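Cell division control protein (Pyrococcus abyssi, PDB 6RPP) is an intein from an MCM replicative helicase that probably excises itself by protein splicing and joins the flanking host sequences. Local coordinates at residues 62-67 with 153-158; 54-59 with 162-167. The protein carries 2 engineered substitutions. All coordinates share one frame; numbering follows the deposited sequence.

Contact 1. Residues 62-67 with 153-158; sequences KVRKAR and PGYHNF
Y155 sets its ring across the strand of residues 62-67, with A66 beside the ring and R64 at the hydroxyl. The apolar part is small: the methyl of A66 meets one side of the ring obliquely, CB lying 3.5 Å from CD2 of Y155 and nearly as close to CE2. P153 adds its CD, 3.4 Å from the carbonyl O of R67.

At the phenol, R64 NH1 approaches the ring edge in its plane and gives a weak hydrogen bond to Y155 OH (3.3 Å, N-H...O angle 141°), with the guanidinium turned 48° from the ring. The extended R64 chain (chi2 -163°) carries CD past the hydroxyl, 3.2 Å from Y155 OH, and NH1 has a salt bridge with D57 as its stronger tie. With a lysine in its place, the single ammonium would probably be unable to hold both D57 and the phenol, leaving the carboxylate without its charged mate or the hydroxyl without this donor.

This is the Hint fold of intein splicing domains: the loop leading into the C-terminal hairpin, 157-160 with 163-166, is laid against a long strand of the antiparallel sheet. There, N157 ND2 donates to the carbonyl O of Y155 from above its plane (3.1 Å).

Two waters extend the contact: one links K65 O to Y155 OH, 2.6 Å from the phenol oxygen; the other donates to R67 O and P153 O.

Contact 2. Residues 54-59 with 162-167; sequences YSLDLE and GIFVHA. Engineered in segment 162-167: A167 (natural residue Asn).
L56 and F164 make nearly all of this contact, the leucine lying over one face of the phenylalanine ring. The CB of L56 stands 3.9 Å from the ring centroid and 18° off the normal, a CH-pi contact displaced toward the rim, with CD1 of F164 as the nearest ring atom to L56 CB (3.7 Å). CD2 of the leucine reaches CD2 of F164 at 4.0 Å because chi1 (-176°) turns CG away from the L56 backbone N. The two side chains cross at about a right angle, as do the strands that carry them: the axes of 54-56 and 163-166 run 84° apart and approach to 7.6 Å. At this near-perpendicular crossing the two strands meet through side-chain packing and not through backbone hydrogen bonds.

The tight part is confined to this pair and the backbone leading up to it. The CD1-CE1 side of the ring lies beside the backbone of 54-56, CE1 of F164 being 3.8 Å from L56 N and, at the ring edge, 4.4 Å from the carbonyl O of Y54. Around the same ring V63, N157 and L159 complete a buried setting. The outer side is looser. The ring of Y54 leads away from 162-167 to pack on V63 and K65, and beyond L56 the chain diverges from the C-terminal strand.

F164 belongs to the last strand of the Hint fold, which leads directly to A167, an engineered alanine where the natural sequence has asparagine, the residue that cyclises at the C-terminal splice junction of inteins. The side-chain contact between 54-59 and 162-167 is apolar, resting on a CH-pi contact and burial, with the backbone N of L56 and OG of S55 bonded instead to N157.

How the contacts relate
From the N terminus, the chain first lays down 54-59 at the end of strand 44-56, turns, and returns through 62-67 at the start of the neighbouring antiparallel strand 63-75. After the second sheet and strand 146-151, it reaches 153-158, where contact 1 closes the inner loop; 162-167 then closes the wider one as contact 2. The loops are thus nested, and both sets of segments are adjacent pairs: a sheet hairpin on one side, the C-terminal hairpin on the other. A probable backbone hydrogen bond between R64 O and S55 N (2.8 Å) joins the contacts on the sheet side, and together they tie the C-terminal end of the intein to the four-stranded sheet.

Contact 1. Residues 62-67 with 153-158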
ATOM      1  N   LYS A  62      14.942 -10.112  -0.383  1.00 28.59           N
ATOM      2  CA  LYS A  62      14.188 -11.280  -0.817  1.00 32.78           C
ATOM      3  C   LYS A  62      12.706 -10.947  -0.799  1.00 34.91           C
ATOM      4  O   LYS A  62      12.250 -10.170   0.034  1.00 30.71           O
ATOM      5  CB  LYS A  62      14.454 -12.470   0.110  1.00 34.29           C
ATOM      6  CG  LYS A  62      15.713 -13.255  -0.267  1.00 56.37           C
ATOM      7  CD  LYS A  62      15.605 -14.732   0.066  1.00 77.30           C
ATOM      8  CE  LYS A  62      15.401 -14.965   1.555  1.00 83.69           C
ATOM      9  NZ  LYS A  62      16.254 -16.088   2.064  1.00 85.77           N
ATOM     10  N   VAL A  63      11.958 -11.517  -1.742  1.00 32.72           N
ATOM     11  CA  VAL A  63      10.495 -11.421  -1.749  1.00 29.96           C
ATOM     12  C   VAL A  63       9.937 -12.717  -1.199  1.00 27.86           C
ATOM     13  O   VAL A  63      10.287 -13.804  -1.681  1.00 32.25           O
ATOM     14  CB  VAL A  63       9.948 -11.159  -3.157  1.00 30.05           C
ATOM     15  CG1 VAL A  63       8.401 -11.087  -3.124  1.00 29.83           C
ATOM     16  CG2 VAL A  63      10.549  -9.919  -3.743  1.00 29.91           C
ATOM     17  N   ARG A  64       9.053 -12.604  -0.215  1.00 26.41           N
ATOM     18  CA  ARG A  64       8.511 -13.749   0.500  1.00 27.59           C
ATOM     19  C   ARG A  64       6.996 -13.660   0.564  1.00 28.41           C
ATOM     20  O   ARG A  64       6.416 -12.574   0.610  1.00 24.13           O
ATOM     21  CB  ARG A  64       9.047 -13.831   1.940  1.00 33.97           C
ATOM     22  CG  ARG A  64      10.438 -14.427   2.095  1.00 43.34           C
ATOM     23  CD  ARG A  64      10.642 -14.829   3.538  1.00 52.17           C
ATOM     24  NE  ARG A  64      12.050 -15.014   3.872  1.00 59.68           N
ATOM     25  CZ  ARG A  64      12.817 -14.062   4.391  1.00 63.88           C
ATOM     26  NH1 ARG A  64      12.305 -12.860   4.644  1.00 55.61           N
ATOM     27  NH2 ARG A  64      14.086 -14.317   4.673  1.00 68.80           N
ATOM     28  N   LYS A  65       6.334 -14.811   0.588  1.00 27.49           N
ATOM     29  CA  LYS A  65       4.905 -14.785   0.876  1.00 22.45           C
ATOM     30  C   LYS A  65       4.704 -14.508   2.358  1.00 22.55           C
ATOM     31  O   LYS A  65       5.477 -14.976   3.206  1.00 26.75           O
ATOM     32  CB  LYS A  65       4.234 -16.122   0.500  1.00 28.41           C
ATOM     33  CG  LYS A  65       4.236 -16.447  -0.975  1.00 33.52           C
ATOM     34  CD  LYS A  65       3.566 -17.793  -1.248  1.00 42.21           C
ATOM     35  CE  LYS A  65       3.493 -18.038  -2.750  1.00 49.05           C
ATOM     36  NZ  LYS A  65       3.124 -19.440  -3.102  1.00 62.02           N
ATOM     37  N   ALA A  66       3.681 -13.732   2.668  1.00 22.47           N
ATOM     38  CA  ALA A  66       3.440 -13.356   4.044  1.00 21.78           C
ATOM     39  C   ALA A  66       1.946 -13.197   4.220  1.00 22.79           C
ATOM     40  O   ALA A  66       1.200 -13.112   3.242  1.00 30.31           O
ATOM     41  CB  ALA A  66       4.217 -12.057   4.397  1.00 20.93           C
ATOM     42  N   ARG A  67       1.487 -13.279   5.466  1.00 24.08           N
ATOM     43  CA  ARG A  67       0.052 -13.164   5.728  1.00 21.46           C
ATOM     44  C   ARG A  67      -0.327 -11.738   6.147  1.00 27.01           C
ATOM     45  O   ARG A  67       0.405 -11.075   6.894  1.00 26.28           O
ATOM     46  CB  ARG A  67      -0.371 -14.180   6.799  1.00 29.50           C
ATOM     47  CG  ARG A  67      -0.451 -15.646   6.258  1.00 49.51           C
ATOM     48  CD  ARG A  67      -1.780 -15.938   5.485  1.00 57.65           C
ATOM     49  NE  ARG A  67      -1.761 -17.185   4.702  1.00 61.50           N
ATOM     50  CZ  ARG A  67      -2.813 -17.715   4.064  1.00 60.47           C
ATOM     51  NH1 ARG A  67      -4.013 -17.122   4.093  1.00 45.32           N
ATOM     52  NH2 ARG A  67      -2.669 -18.852   3.384  1.00 62.33           N
ATOM     53  N   PRO A 153       2.033  -8.411   9.419  1.00 22.43           N
ATOM     54  CA  PRO A 153       2.949  -8.526  10.548  1.00 22.15           C
ATOM     55  C   PRO A 153       4.345  -8.855  10.092  1.00 23.62           C
ATOM     56  O   PRO A 153       4.545  -9.708   9.226  1.00 25.80           O
ATOM     57  CB  PRO A 153       2.361  -9.673  11.376  1.00 22.74           C
ATOM     58  CG  PRO A 153       0.869  -9.499  11.092  1.00 21.66           C
ATOM     59  CD  PRO A 153       0.780  -9.148   9.644  1.00 21.07           C
ATOM     60  N   GLY A 154       5.305  -8.213  10.757  1.00 27.04           N
ATOM     61  CA  GLY A 154       6.719  -8.402  10.530  1.00 29.79           C
ATOM     62  C   GLY A 154       7.156  -7.414   9.473  1.00 25.95           C
ATOM     63  O   GLY A 154       7.852  -6.429   9.767  1.00 32.70           O
ATOM     64  N   TYR A 155       6.598  -7.582   8.282  1.00 19.45           N
ATOM     65  CA  TYR A 155       7.138  -6.969   7.084  1.00 18.49           C
ATOM     66  C   TYR A 155       6.665  -5.536   6.889  1.00 20.35           C
ATOM     67  O   TYR A 155       7.391  -4.725   6.311  1.00 19.95           O
ATOM     68  CB  TYR A 155       6.674  -7.746   5.860  1.00 18.55           C
ATOM     69  CG  TYR A 155       7.302  -9.113   5.777  1.00 20.31           C
ATOM     70  CD1 TYR A 155       8.557  -9.248   5.215  1.00 20.72           C
ATOM     71  CD2 TYR A 155       6.634 -10.244   6.249  1.00 19.91           C
ATOM     72  CE1 TYR A 155       9.165 -10.460   5.108  1.00 23.32           C
ATOM     73  CE2 TYR A 155       7.271 -11.490   6.195  1.00 19.87           C
ATOM     74  CZ  TYR A 155       8.506 -11.565   5.581  1.00 21.02           C
ATOM     75  OH  TYR A 155       9.098 -12.799   5.469  1.00 27.10           O
ATOM     76  N   HIS A 156       5.435  -5.241   7.282  1.00 19.68           N
ATOM     77  CA  HIS A 156       4.871  -3.905   7.038  1.00 20.41           C
ATOM     78  C   HIS A 156       4.913  -3.477   5.580  1.00 20.70           C
ATOM     79  O   HIS A 156       5.086  -2.285   5.277  1.00 20.13           O
ATOM     80  CB  HIS A 156       5.632  -2.856   7.846  1.00 20.81           C
ATOM     81  CG  HIS A 156       5.273  -2.815   9.282  1.00 26.53           C
ATOM     82  ND1 HIS A 156       4.150  -2.173   9.745  1.00 31.09           N
ATOM     83  CD2 HIS A 156       5.933  -3.266  10.375  1.00 25.22           C
ATOM     84  CE1 HIS A 156       4.123  -2.252  11.067  1.00 30.75           C
ATOM     85  NE2 HIS A 156       5.167  -2.956  11.468  1.00 29.84           N
ATOM     86  N   ASN A 157       4.746  -4.405   4.640  1.00 16.33           N
ATOM     87  CA  ASN A 157       4.562  -4.015   3.271  1.00 15.72           C
ATOM     88  C   ASN A 157       3.932  -5.170   2.520  1.00 16.06           C
ATOM     89  O   ASN A 157       3.993  -6.322   2.970  1.00 19.11           O
ATOM     90  CB  ASN A 157       5.918  -3.608   2.626  1.00 18.98           C
ATOM     91  CG  ASN A 157       6.852  -4.768   2.362  1.00 19.82           C
ATOM     92  OD1 ASN A 157       6.808  -5.313   1.260  1.00 20.87           O
ATOM     93  ND2 ASN A 157       7.737  -5.102   3.303  1.00 19.27           N
ATOM     94  N   PHE A 158       3.344  -4.833   1.363  1.00 17.84           N
ATOM     95  CA  PHE A 158       2.774  -5.815   0.428  1.00 15.47           C
ATOM     96  C   PHE A 158       2.969  -5.295  -0.976  1.00 19.15           C
ATOM     97  O   PHE A 158       2.987  -4.078  -1.206  1.00 16.65           O
ATOM     98  CB  PHE A 158       1.271  -6.105   0.681  1.00 18.09           C
ATOM     99  CG  PHE A 158       0.421  -4.850   0.709  1.00 16.87           C
ATOM    100  CD1 PHE A 158      -0.159  -4.339  -0.465  1.00 18.13           C
ATOM    101  CD2 PHE A 158       0.183  -4.160   1.910  1.00 17.68           C
ATOM    102  CE1 PHE A 158      -0.910  -3.197  -0.507  1.00 19.64           C
ATOM    103  CE2 PHE A 158      -0.579  -2.986   1.919  1.00 18.92           C
ATOM    104  CZ  PHE A 158      -1.138  -2.496   0.736  1.00 17.94           C
TER
HETATM  105  O   HOH W   1       7.430 -14.793   5.350  1.00 32.23           O
HETATM  106  O   HOH W   2       2.751 -11.746   8.139  1.00 31.08           O

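Contact 2. Residues 54-59 with 162-167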
ATOM      1  N   TYR A  54       2.592 -10.789  -1.019  1.00 19.44           N
ATOM      2  CA  TYR A  54       4.041 -10.853  -1.179  1.00 22.88           C
ATOM      3  C   TYR A  54       4.641  -9.635  -0.489  1.00 19.04           C
ATOM      4  O   TYR A  54       4.163  -8.513  -0.687  1.00 18.85           O
ATOM      5  CB  TYR A  54       4.450 -10.865  -2.662  1.00 19.10           C
ATOM      6  CG  TYR A  54       4.172 -12.196  -3.326  1.00 21.18           C
ATOM      7  CD1 TYR A  54       5.032 -13.276  -3.127  1.00 23.29           C
ATOM      8  CD2 TYR A  54       3.049 -12.377  -4.119  1.00 29.17           C
ATOM      9  CE1 TYR A  54       4.778 -14.478  -3.714  1.00 27.84           C
ATOM     10  CE2 TYR A  54       2.800 -13.572  -4.721  1.00 29.82           C
ATOM     11  CZ  TYR A  54       3.670 -14.617  -4.518  1.00 25.89           C
ATOM     12  OH  TYR A  54       3.438 -15.825  -5.107  1.00 32.85           O
ATOM     13  N   SER A  55       5.697  -9.878   0.290  1.00 21.05           N
ATOM     14  CA  SER A  55       6.376  -8.822   1.023  1.00 18.94           C
ATOM     15  C   SER A  55       7.871  -8.817   0.756  1.00 25.49           C
ATOM     16  O   SER A  55       8.496  -9.865   0.620  1.00 25.25           O
ATOM     17  CB  SER A  55       6.119  -8.961   2.474  1.00 22.80           C
ATOM     18  OG  SER A  55       4.713  -8.964   2.703  1.00 21.70           O
ATOM     19  N   LEU A  56       8.431  -7.618   0.709  1.00 21.00           N
ATOM     20  CA  LEU A  56       9.882  -7.455   0.641  1.00 23.66           C
ATOM     21  C   LEU A  56      10.528  -7.511   2.023  1.00 21.22           C
ATOM     22  O   LEU A  56      10.053  -6.891   2.982  1.00 22.85           O
ATOM     23  CB  LEU A  56      10.210  -6.128  -0.025  1.00 21.55           C
ATOM     24  CG  LEU A  56      11.669  -5.771  -0.289  1.00 22.67           C
ATOM     25  CD1 LEU A  56      12.321  -6.751  -1.241  1.00 24.33           C
ATOM     26  CD2 LEU A  56      11.721  -4.346  -0.826  1.00 23.37           C
ATOM     27  N   ASP A  57      11.626  -8.274   2.122  1.00 20.27           N
ATOM     28  CA  ASP A  57      12.548  -8.225   3.253  1.00 18.96           C
ATOM     29  C   ASP A  57      13.543  -7.117   2.945  1.00 23.83           C
ATOM     30  O   ASP A  57      14.378  -7.270   2.051  1.00 31.51           O
ATOM     31  CB  ASP A  57      13.212  -9.596   3.391  1.00 25.91           C
ATOM     32  CG  ASP A  57      14.156  -9.690   4.561  1.00 34.90           C
ATOM     33  OD1 ASP A  57      14.828  -8.706   4.911  1.00 31.44           O
ATOM     34  OD2 ASP A  57      14.246 -10.795   5.120  1.00 39.90           O
ATOM     35  N   LEU A  58      13.464  -5.998   3.668  1.00 25.29           N
ATOM     36  CA  LEU A  58      14.303  -4.883   3.259  1.00 29.62           C
ATOM     37  C   LEU A  58      15.779  -5.117   3.549  1.00 30.48           C
ATOM     38  O   LEU A  58      16.625  -4.535   2.863  1.00 39.67           O
ATOM     39  CB  LEU A  58      13.824  -3.600   3.912  1.00 34.55           C
ATOM     40  CG  LEU A  58      12.673  -3.237   2.981  1.00 43.71           C
ATOM     41  CD1 LEU A  58      11.566  -2.703   3.766  1.00 52.75           C
ATOM     42  CD2 LEU A  58      13.133  -2.291   1.882  1.00 31.47           C
ATOM     43  N   GLU A  59      16.120  -5.984   4.505  1.00 28.56           N
ATOM     44  CA  GLU A  59      17.536  -6.211   4.759  1.00 29.21           C
ATOM     45  C   GLU A  59      18.187  -7.073   3.688  1.00 35.05           C
ATOM     46  O   GLU A  59      19.350  -6.844   3.320  1.00 42.95           O
ATOM     47  CB  GLU A  59      17.719  -6.880   6.131  1.00 35.68           C
ATOM     48  CG  GLU A  59      17.221  -6.064   7.294  1.00 33.89           C
ATOM     49  CD  GLU A  59      17.793  -6.535   8.634  1.00 34.26           C
ATOM     50  OE1 GLU A  59      18.749  -7.341   8.643  1.00 38.84           O
ATOM     51  OE2 GLU A  59      17.306  -6.064   9.658  1.00 40.43           O
ATOM     52  N   GLY A 162       2.942  -3.201  -8.668  1.00 15.63           N
ATOM     53  CA  GLY A 162       4.360  -3.351  -8.909  1.00 16.75           C
ATOM     54  C   GLY A 162       5.265  -2.635  -7.922  1.00 14.91           C
ATOM     55  O   GLY A 162       6.471  -2.569  -8.178  1.00 17.35           O
ATOM     56  N   ILE A 163       4.716  -2.111  -6.806  1.00 15.31           N
ATOM     57  CA  ILE A 163       5.455  -1.379  -5.785  1.00 15.00           C
ATOM     58  C   ILE A 163       5.348  -2.124  -4.457  1.00 18.02           C
ATOM     59  O   ILE A 163       4.307  -2.695  -4.174  1.00 17.00           O
ATOM     60  CB  ILE A 163       4.862   0.042  -5.650  1.00 16.22           C
ATOM     61  CG1 ILE A 163       5.032   0.822  -6.973  1.00 18.17           C
ATOM     62  CG2 ILE A 163       5.496   0.814  -4.476  1.00 19.56           C
ATOM     63  CD1 ILE A 163       4.248   2.118  -7.026  1.00 19.69           C
ATOM     64  N   PHE A 164       6.412  -2.154  -3.636  1.00 17.07           N
ATOM     65  CA  PHE A 164       6.283  -2.720  -2.291  1.00 16.21           C
ATOM     66  C   PHE A 164       5.760  -1.605  -1.424  1.00 20.05           C
ATOM     67  O   PHE A 164       6.512  -0.718  -1.012  1.00 20.83           O
ATOM     68  CB  PHE A 164       7.636  -3.272  -1.851  1.00 17.83           C
ATOM     69  CG  PHE A 164       7.944  -4.545  -2.571  1.00 19.96           C
ATOM     70  CD1 PHE A 164       7.291  -5.718  -2.253  1.00 21.20           C
ATOM     71  CD2 PHE A 164       8.829  -4.527  -3.626  1.00 21.20           C
ATOM     72  CE1 PHE A 164       7.559  -6.903  -2.931  1.00 21.63           C
ATOM     73  CE2 PHE A 164       9.111  -5.688  -4.322  1.00 20.90           C
ATOM     74  CZ  PHE A 164       8.467  -6.880  -3.967  1.00 20.55           C
ATOM     75  N   VAL A 165       4.448  -1.640  -1.224  1.00 17.53           N
ATOM     76  CA  VAL A 165       3.671  -0.583  -0.581  1.00 18.15           C
ATOM     77  C   VAL A 165       3.786  -0.757   0.921  1.00 19.69           C
ATOM     78  O   VAL A 165       3.565  -1.870   1.434  1.00 18.90           O
ATOM     79  CB  VAL A 165       2.207  -0.682  -1.024  1.00 17.94           C
ATOM     80  CG1 VAL A 165       1.389   0.351  -0.336  1.00 21.84           C
ATOM     81  CG2 VAL A 165       2.119  -0.523  -2.559  1.00 19.49           C
ATOM     82  N   HIS A 166       4.096   0.331   1.643  1.00 18.64           N
ATOM     83  CA  HIS A 166       4.187   0.221   3.094  1.00 20.79           C
ATOM     84  C   HIS A 166       2.798   0.007   3.683  1.00 21.86           C
ATOM     85  O   HIS A 166       1.786   0.508   3.158  1.00 24.17           O
ATOM     86  CB  HIS A 166       4.856   1.465   3.699  1.00 23.02           C
ATOM     87  CG  HIS A 166       5.067   1.370   5.177  1.00 19.93           C
ATOM     88  ND1 HIS A 166       4.115   1.804   6.083  1.00 24.45           N
ATOM     89  CD2 HIS A 166       6.082   0.855   5.914  1.00 23.22           C
ATOM     90  CE1 HIS A 166       4.540   1.565   7.308  1.00 22.12           C
ATOM     91  NE2 HIS A 166       5.735   1.007   7.236  1.00 27.75           N
ATOM     92  N   ALA A 167       2.749  -0.762   4.777  1.00 18.44           N
ATOM     93  CA  ALA A 167       1.514  -1.226   5.379  1.00 19.86           C
ATOM     94  C   ALA A 167       1.535  -1.039   6.884  1.00 21.56           C
ATOM     95  O   ALA A 167       2.586  -0.965   7.525  1.00 25.74           O
ATOM     96  CB  ALA A 167       1.335  -2.730   5.116  1.00 21.39           C
TER